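TarM (Staphylococcus aureus subsp. aureus 21178, PDB 4X7R) is a glycosyltransferase of the GT-B fold, with two Rossmann-like domains facing each other across a cleft and an added antiparallel beta-sheet. Local coordinates at residues K2-M6 with I34-I38; S26-D31 with D61-K65; K319-H323 with D347-H353. The protein carries 1 engineered substitution. All coordinates share one frame; numbering follows the deposited sequence.

Contact 1: K2-M6 with I34-I38; sequences KKIFM and IPADI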
# COMPACT_ATOMS: atom_id res chain seq x y z
N LYS A 2 -13.24 -19.35 -14.05
CA LYS A 2 -12.06 -18.85 -13.33
C LYS A 2 -12.43 -17.68 -12.44
O LYS A 2 -13.23 -16.83 -12.83
CB LYS A 2 -10.96 -18.40 -14.28
CG LYS A 2 -10.20 -19.55 -14.94
CD LYS A 2 -9.13 -18.98 -15.83
CE LYS A 2 -8.39 -20.06 -16.58
NZ LYS A 2 -9.19 -20.61 -17.70
N LYS A 3 -11.87 -17.67 -11.22
CA LYS A 3 -12.01 -16.58 -10.26
C LYS A 3 -10.67 -16.39 -9.57
O LYS A 3 -10.00 -17.36 -9.21
CB LYS A 3 -13.15 -16.80 -9.23
CG LYS A 3 -13.37 -15.54 -8.39
CD LYS A 3 -14.64 -15.55 -7.53
CE LYS A 3 -14.65 -14.30 -6.67
NZ LYS A 3 -15.78 -14.27 -5.71
N ILE A 4 -10.28 -15.13 -9.42
CA ILE A 4 -9.00 -14.71 -8.87
C ILE A 4 -9.15 -13.95 -7.54
O ILE A 4 -10.04 -13.10 -7.39
CB ILE A 4 -8.23 -13.92 -9.96
CG1 ILE A 4 -7.97 -14.82 -11.20
CG2 ILE A 4 -6.93 -13.35 -9.43
CD1 ILE A 4 -7.41 -14.07 -12.42
N PHE A 5 -8.26 -14.27 -6.59
CA PHE A 5 -8.18 -13.67 -5.25
C PHE A 5 -6.76 -13.19 -5.08
O PHE A 5 -5.82 -13.97 -5.13
CB PHE A 5 -8.57 -14.68 -4.15
CG PHE A 5 -9.95 -15.26 -4.34
CD1 PHE A 5 -10.16 -16.36 -5.17
CD2 PHE A 5 -11.04 -14.73 -3.65
CE1 PHE A 5 -11.44 -16.89 -5.34
CE2 PHE A 5 -12.33 -15.26 -3.83
CZ PHE A 5 -12.52 -16.34 -4.67
N MET A 6 -6.62 -11.88 -4.95
CA MET A 6 -5.35 -11.18 -4.90
C MET A 6 -5.12 -10.63 -3.53
O MET A 6 -5.86 -9.78 -3.07
CB MET A 6 -5.29 -10.10 -5.99
CG MET A 6 -5.67 -10.64 -7.34
SD MET A 6 -5.57 -9.50 -8.75
CE MET A 6 -6.30 -8.02 -8.11
N ILE A 34 -12.95 -12.49 -16.07
CA ILE A 34 -12.39 -13.25 -14.95
C ILE A 34 -12.54 -12.39 -13.68
O ILE A 34 -11.73 -11.48 -13.49
CB ILE A 34 -10.91 -13.73 -15.14
CG1 ILE A 34 -10.69 -14.46 -16.49
CG2 ILE A 34 -10.49 -14.64 -13.98
CD1 ILE A 34 -9.27 -14.31 -17.05
N PRO A 35 -13.55 -12.63 -12.82
CA PRO A 35 -13.62 -11.87 -11.55
C PRO A 35 -12.29 -12.01 -10.82
O PRO A 35 -11.75 -13.11 -10.75
CB PRO A 35 -14.78 -12.54 -10.77
CG PRO A 35 -15.61 -13.20 -11.84
CD PRO A 35 -14.63 -13.65 -12.90
N ALA A 36 -11.71 -10.87 -10.42
CA ALA A 36 -10.43 -10.79 -9.74
C ALA A 36 -10.58 -9.84 -8.59
O ALA A 36 -10.54 -8.62 -8.77
CB ALA A 36 -9.34 -10.32 -10.70
N ASP A 37 -10.79 -10.41 -7.38
CA ASP A 37 -11.03 -9.64 -6.16
C ASP A 37 -9.84 -9.56 -5.23
O ASP A 37 -8.88 -10.30 -5.39
CB ASP A 37 -12.30 -10.13 -5.47
CG ASP A 37 -13.52 -10.06 -6.40
OD1 ASP A 37 -13.79 -8.95 -6.94
OD2 ASP A 37 -14.18 -11.09 -6.60
N ILE A 38 -9.89 -8.60 -4.29
CA ILE A 38 -8.79 -8.35 -3.36
C ILE A 38 -9.12 -8.92 -1.99
O ILE A 38 -10.23 -8.73 -1.51
CB ILE A 38 -8.43 -6.84 -3.35
CG1 ILE A 38 -8.03 -6.37 -4.83
CG2 ILE A 38 -7.32 -6.54 -2.31
CD1 ILE A 38 -7.71 -4.88 -5.04
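Ile34 opens the contact by laying its CG2 methyl against Ile4 at the start of two neighbouring parallel strands. With helix 17-31 between them, strands 3-7 and 36-40 form a parallel beta-alpha-beta unit of the Rossmann-like N-terminal domain. The methyl sits 3.5 Å from Ile4 CD1, a tight fit for two carbons. It gets there because CG2 of Ile34 is anti to the backbone N, while CG1 (chi1 -51°) lies beside that N. CG2 also touches Lys2 CB. Phe491 and Leu488 of helix 480-492 pack on this group, on Ile4 and Ile34 respectively.

Pro35 comes next. Its ring CD rests on Lys2 O, and its carbonyl O accepts from Ile4 N at 2.8 Å. The CB of its ring meets Lys3 CG, the two side chains crossing at about a right angle.

Ala36 is on the same face of the sheet as Ile4 and Met6. Its CB lies 3.8 Å from Ile4 CB, and helix 17-31 covers this face through Phe29.

Asp37 uses its backbone twice. Its N donates to Ile4 O at 2.8 Å, and its O accepts from Met6 N with an N-H...O angle of 159°. Its carboxylate is on the other face, with Phe5. There the extended Lys3 chain brings its CE to 3.2 Å from Asp37 OD2. The salt bridge from Lys3 NZ to Asp37 OD2 is long, at 3.7 Å. Each group has a closer partner: Lys3 NZ bonds to Tyr67 OH, and Asp37 OD1 to Tyr30 OH and Lys65 N.

Ile38 returns to the face of Ala36. Met6 bends at chi3 (-44°), and its CE methyl ends 4.1 Å from Ile38 CG1.

Contact 2: S26-D31 with D61-K65; sequences SKEFYD and DRRTK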
# COMPACT_ATOMS: atom_id res chain seq x y z
N SER A 26 -7.10 -5.94 -11.55
CA SER A 26 -8.49 -6.38 -11.31
C SER A 26 -9.36 -5.91 -12.45
O SER A 26 -10.14 -6.70 -13.01
CB SER A 26 -9.01 -5.84 -9.99
OG SER A 26 -10.35 -6.25 -9.87
N LYS A 27 -9.22 -4.63 -12.85
CA LYS A 27 -9.98 -4.07 -13.97
C LYS A 27 -9.75 -4.89 -15.26
O LYS A 27 -10.70 -5.22 -15.95
CB LYS A 27 -9.62 -2.59 -14.21
CG LYS A 27 -10.39 -1.99 -15.39
CD LYS A 27 -9.71 -0.82 -16.02
CE LYS A 27 -9.13 -1.16 -17.37
NZ LYS A 27 -7.78 -0.55 -17.54
N GLU A 28 -8.48 -5.25 -15.54
CA GLU A 28 -8.14 -6.03 -16.75
C GLU A 28 -8.71 -7.44 -16.73
O GLU A 28 -9.23 -7.87 -17.75
CB GLU A 28 -6.63 -5.99 -17.03
CG GLU A 28 -6.13 -4.61 -17.42
CD GLU A 28 -6.75 -3.95 -18.65
OE1 GLU A 28 -7.41 -4.65 -19.45
OE2 GLU A 28 -6.55 -2.73 -18.82
N PHE A 29 -8.64 -8.16 -15.57
CA PHE A 29 -9.21 -9.50 -15.48
C PHE A 29 -10.75 -9.49 -15.63
O PHE A 29 -11.31 -10.33 -16.35
CB PHE A 29 -8.73 -10.26 -14.23
CG PHE A 29 -7.27 -10.69 -14.24
CD1 PHE A 29 -6.70 -11.24 -15.39
CD2 PHE A 29 -6.51 -10.66 -13.07
CE1 PHE A 29 -5.37 -11.67 -15.39
CE2 PHE A 29 -5.21 -11.16 -13.05
CZ PHE A 29 -4.63 -11.62 -14.22
N TYR A 30 -11.43 -8.50 -15.01
CA TYR A 30 -12.88 -8.34 -15.13
C TYR A 30 -13.28 -8.08 -16.58
O TYR A 30 -14.28 -8.64 -17.04
CB TYR A 30 -13.39 -7.22 -14.21
CG TYR A 30 -13.88 -7.72 -12.87
CD1 TYR A 30 -15.11 -8.36 -12.76
CD2 TYR A 30 -13.14 -7.52 -11.71
CE1 TYR A 30 -15.58 -8.82 -11.52
CE2 TYR A 30 -13.59 -7.97 -10.47
CZ TYR A 30 -14.82 -8.62 -10.38
OH TYR A 30 -15.26 -9.09 -9.17
N ASP A 31 -12.50 -7.27 -17.32
CA ASP A 31 -12.77 -7.00 -18.77
C ASP A 31 -12.59 -8.26 -19.62
O ASP A 31 -13.21 -8.39 -20.66
CB ASP A 31 -11.87 -5.87 -19.28
CG ASP A 31 -12.28 -4.49 -18.77
OD1 ASP A 31 -13.36 -4.40 -18.12
OD2 ASP A 31 -11.58 -3.51 -19.07
N ASP A 61 -11.69 -0.13 -9.28
CA ASP A 61 -12.81 -0.40 -10.20
C ASP A 61 -14.05 -0.75 -9.37
O ASP A 61 -13.93 -1.43 -8.35
CB ASP A 61 -12.45 -1.58 -11.13
CG ASP A 61 -13.41 -1.80 -12.29
OD1 ASP A 61 -14.45 -2.44 -12.08
OD2 ASP A 61 -13.06 -1.40 -13.43
N ARG A 62 -15.22 -0.31 -9.82
CA ARG A 62 -16.52 -0.55 -9.16
C ARG A 62 -16.80 -2.05 -8.95
O ARG A 62 -17.44 -2.40 -7.97
CB ARG A 62 -17.66 0.07 -9.98
CG ARG A 62 -17.45 1.53 -10.37
CD ARG A 62 -17.91 1.79 -11.78
NE ARG A 62 -17.12 1.06 -12.77
CZ ARG A 62 -17.64 0.42 -13.81
NH1 ARG A 62 -18.95 0.41 -14.02
NH2 ARG A 62 -16.84 -0.23 -14.66
N ARG A 63 -16.31 -2.91 -9.88
CA ARG A 63 -16.52 -4.37 -9.86
C ARG A 63 -15.61 -5.07 -8.83
O ARG A 63 -15.93 -6.16 -8.36
CB ARG A 63 -16.29 -4.96 -11.26
CG ARG A 63 -17.34 -4.51 -12.30
CD ARG A 63 -16.86 -4.77 -13.71
NE ARG A 63 -15.62 -4.04 -14.04
CZ ARG A 63 -14.97 -4.13 -15.19
NH1 ARG A 63 -15.41 -4.93 -16.15
NH2 ARG A 63 -13.85 -3.43 -15.39
N THR A 64 -14.47 -4.45 -8.47
CA THR A 64 -13.56 -5.07 -7.51
C THR A 64 -14.17 -5.13 -6.10
O THR A 64 -14.56 -4.10 -5.53
CB THR A 64 -12.21 -4.38 -7.48
OG1 THR A 64 -11.75 -4.16 -8.81
CG2 THR A 64 -11.17 -5.16 -6.66
N LYS A 65 -14.23 -6.33 -5.55
CA LYS A 65 -14.66 -6.56 -4.18
C LYS A 65 -13.41 -6.64 -3.33
O LYS A 65 -12.35 -7.08 -3.80
CB LYS A 65 -15.40 -7.91 -4.05
CG LYS A 65 -16.72 -8.01 -4.80
CD LYS A 65 -17.35 -9.39 -4.63
CE LYS A 65 -18.24 -9.78 -5.80
NZ LYS A 65 -17.46 -10.34 -6.95
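Asp31 OD1 takes two bonds from Arg63, one from NH1 and one from NH2, both 2.9 Å long. The guanidinium meets it end-on, with OD1 in the guanidinium plane. The carboxylate is turned 46° from that plane. Asp61 holds the same guanidinium side-on. Its OD1 accepts from Arg63 NE at 2.8 Å, and its OD2 from NH2. Asp61 OD1 also accepts from the backbone N of Arg63, which makes an Asx turn within the type I beta turn from Asp61 to Thr64. The arginine is thus fixed in rotation between two carboxylates, and its charge probably offsets theirs.

Tyr30 packs against the same arginine. Arg63 CB stands over the centre of the Tyr30 ring, 3.8 Å from the centroid, in a CH-pi contact. Tyr30 CB in turn lies over one face of the guanidinium, 3.6 Å from Arg63 CZ. The two side chains run past each other in opposite directions. The bend of Arg63 at chi3 (-61°) turns its end back over Tyr30 CB. The Tyr30 hydroxyl bonds to Asp37 OD1, and Lys65 NZ adds a weak bond to it.

Deeper in, Ser26 OG and Thr64 OG1 approach to 2.7 Å, a likely hydrogen bond. Ser26 OG also bonds to Ala36 O.

The contact fastens the last turns of helix 17-31 to the loop between helix 47-56 and strand 66-68. Lys55 of helix 47-56 bonds to the carbonyls of Arg62 and Thr64, while Ser26 packs on strand 3-7 and Thr64 on strand 36-40.

Contact 3: K319-H323 with D347-H353; sequences KIVGH and DNAVKFH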
# COMPACT_ATOMS: atom_id res chain seq x y z
N LYS A 319 9.07 25.47 -17.43
CA LYS A 319 10.10 24.65 -16.78
C LYS A 319 9.59 24.03 -15.47
O LYS A 319 9.94 24.48 -14.37
CB LYS A 319 11.40 25.45 -16.59
CG LYS A 319 11.98 26.00 -17.88
CD LYS A 319 12.86 27.19 -17.61
CE LYS A 319 13.38 27.77 -18.89
NZ LYS A 319 14.63 28.54 -18.66
N ILE A 320 8.75 22.99 -15.59
CA ILE A 320 8.21 22.29 -14.44
C ILE A 320 8.72 20.85 -14.47
O ILE A 320 8.45 20.13 -15.44
CB ILE A 320 6.65 22.37 -14.34
CG1 ILE A 320 6.06 23.77 -14.67
CG2 ILE A 320 6.12 21.78 -13.02
CD1 ILE A 320 6.38 24.91 -13.72
N VAL A 321 9.47 20.46 -13.43
CA VAL A 321 9.98 19.10 -13.29
C VAL A 321 9.12 18.43 -12.23
O VAL A 321 8.98 18.96 -11.12
CB VAL A 321 11.50 19.05 -12.95
CG1 VAL A 321 11.96 17.62 -12.69
CG2 VAL A 321 12.33 19.67 -14.06
N GLY A 322 8.51 17.32 -12.59
CA GLY A 322 7.62 16.60 -11.69
C GLY A 322 8.21 15.35 -11.07
O GLY A 322 9.14 14.75 -11.62
N HIS A 323 7.65 14.95 -9.92
CA HIS A 323 8.02 13.74 -9.18
C HIS A 323 6.81 13.32 -8.35
O HIS A 323 6.42 14.04 -7.44
CB HIS A 323 9.27 13.97 -8.31
CG HIS A 323 9.79 12.73 -7.66
ND1 HIS A 323 10.90 12.08 -8.14
CD2 HIS A 323 9.35 12.08 -6.56
CE1 HIS A 323 11.07 11.04 -7.34
NE2 HIS A 323 10.16 11.00 -6.38
N ASP A 347 19.87 27.79 -13.60
CA ASP A 347 18.60 28.30 -14.14
C ASP A 347 17.60 28.40 -12.98
O ASP A 347 17.07 27.38 -12.53
CB ASP A 347 18.08 27.39 -15.27
CG ASP A 347 16.94 27.93 -16.11
OD1 ASP A 347 16.06 28.63 -15.56
OD2 ASP A 347 16.87 27.58 -17.32
N ASN A 348 17.35 29.63 -12.51
CA ASN A 348 16.46 29.92 -11.38
C ASN A 348 14.96 29.85 -11.71
O ASN A 348 14.14 29.97 -10.80
CB ASN A 348 16.81 31.27 -10.73
CG ASN A 348 18.28 31.48 -10.42
OD1 ASN A 348 18.77 31.15 -9.33
ND2 ASN A 348 19.01 32.05 -11.36
N ALA A 349 14.60 29.68 -13.00
CA ALA A 349 13.21 29.63 -13.48
C ALA A 349 12.56 28.26 -13.33
O ALA A 349 11.33 28.18 -13.26
CB ALA A 349 13.14 30.10 -14.92
N VAL A 350 13.37 27.19 -13.31
CA VAL A 350 12.89 25.81 -13.20
C VAL A 350 12.28 25.45 -11.83
O VAL A 350 12.90 25.65 -10.79
CB VAL A 350 13.92 24.78 -13.76
CG1 VAL A 350 15.28 24.94 -13.10
CG2 VAL A 350 13.42 23.33 -13.65
N LYS A 351 11.03 24.95 -11.86
CA LYS A 351 10.26 24.55 -10.70
C LYS A 351 10.26 23.02 -10.55
O LYS A 351 10.23 22.30 -11.54
CB LYS A 351 8.80 25.04 -10.81
CG LYS A 351 8.61 26.55 -10.62
CD LYS A 351 7.11 26.95 -10.69
CE LYS A 351 6.30 26.61 -9.45
NZ LYS A 351 4.83 26.65 -9.71
N PHE A 352 10.27 22.53 -9.29
CA PHE A 352 10.22 21.12 -8.97
C PHE A 352 8.99 20.87 -8.11
O PHE A 352 8.87 21.42 -7.01
CB PHE A 352 11.51 20.64 -8.28
CG PHE A 352 12.73 20.56 -9.18
CD1 PHE A 352 13.43 21.71 -9.55
CD2 PHE A 352 13.21 19.33 -9.63
CE1 PHE A 352 14.55 21.63 -10.39
CE2 PHE A 352 14.34 19.26 -10.46
CZ PHE A 352 14.99 20.41 -10.83
N HIS A 353 8.03 20.09 -8.66
CA HIS A 353 6.77 19.73 -8.00
C HIS A 353 6.88 18.30 -7.51
O HIS A 353 6.92 17.37 -8.32
CB HIS A 353 5.58 19.86 -8.97
CG HIS A 353 5.19 21.26 -9.31
ND1 HIS A 353 3.95 21.54 -9.86
CD2 HIS A 353 5.88 22.42 -9.18
CE1 HIS A 353 3.93 22.85 -10.05
NE2 HIS A 353 5.07 23.42 -9.65
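Ile320 has CG2 anti to its backbone N, with CG1 beside that N (chi1 -42°), and this sets CG2 over the ring of His353. His353 has CG anti to its carbonyl carbon, which carries the ring to the methyl; chi2 (-163°) then turns the ring face to it. Ile320 CG2 stands 3.7 Å from the ring centroid, almost on the normal, in a CH-pi contact. The other branch of Ile320 runs alongside Lys351, with CD1 touching Lys351 CD at 3.7 Å. Lys351 CE lies at the edge of the His353 ring, in its plane. Its NZ makes a weak bond to His353 NE2.

On the other face of the sheet, Val321 lies side by side with Phe352. Val321 CB is over one face of the ring, offset toward the rim, 4.0 Å from the centroid. Val321 CG1 meets Phe352 CE2, and CG2 meets Val350 CG2 at 3.8 Å. Val343 of helix 333-346 packs on Val350 and Phe352, and Ile453 of helix 446-457 on Val321.

Strands 320-324 and 351-355 are parallel neighbours joined through helix 333-346. They form a beta-alpha-beta unit of the Rossmann-like C-terminal domain of the GT-B fold. Lys351 N donates to Lys319 O, and Val321 N to Lys351 O at 2.7 Å. His353 N then donates to Val321 O. The last bond, His323 N to His353 O, is more bent, at 133°.

Just before the strands, Lys319 NZ forms a salt bridge with Asp347 OD2 at 2.8 Å, on the syn lone pair. Asn458 binds both partners. Asp347 OD1 accepts from Ala349 N at 3.1 Å, closing an Asx turn.

How the contacts relate
Contacts 1 and 2 lie in one Rossmann-like domain, with centres 8 Å apart. They touch, and their segments alternate along the chain. Helix 17-31 of contact 2 is the crossover between the two strands of contact 1, and the loop after helix 47-56 packs onto this unit. Contact 3 comes later in the chain, in the parallel sheet of the other domain. Its centre is 42 Å from that of contact 1 and 37 Å from that of contact 2. Contacts 1 and 3 repeat the same strand-helix-strand arrangement, as in other GT-B proteins. UDP lies about 13 Å from the Lys27 side chain and about 8 Å from that of His323, consistent with a site between the domains.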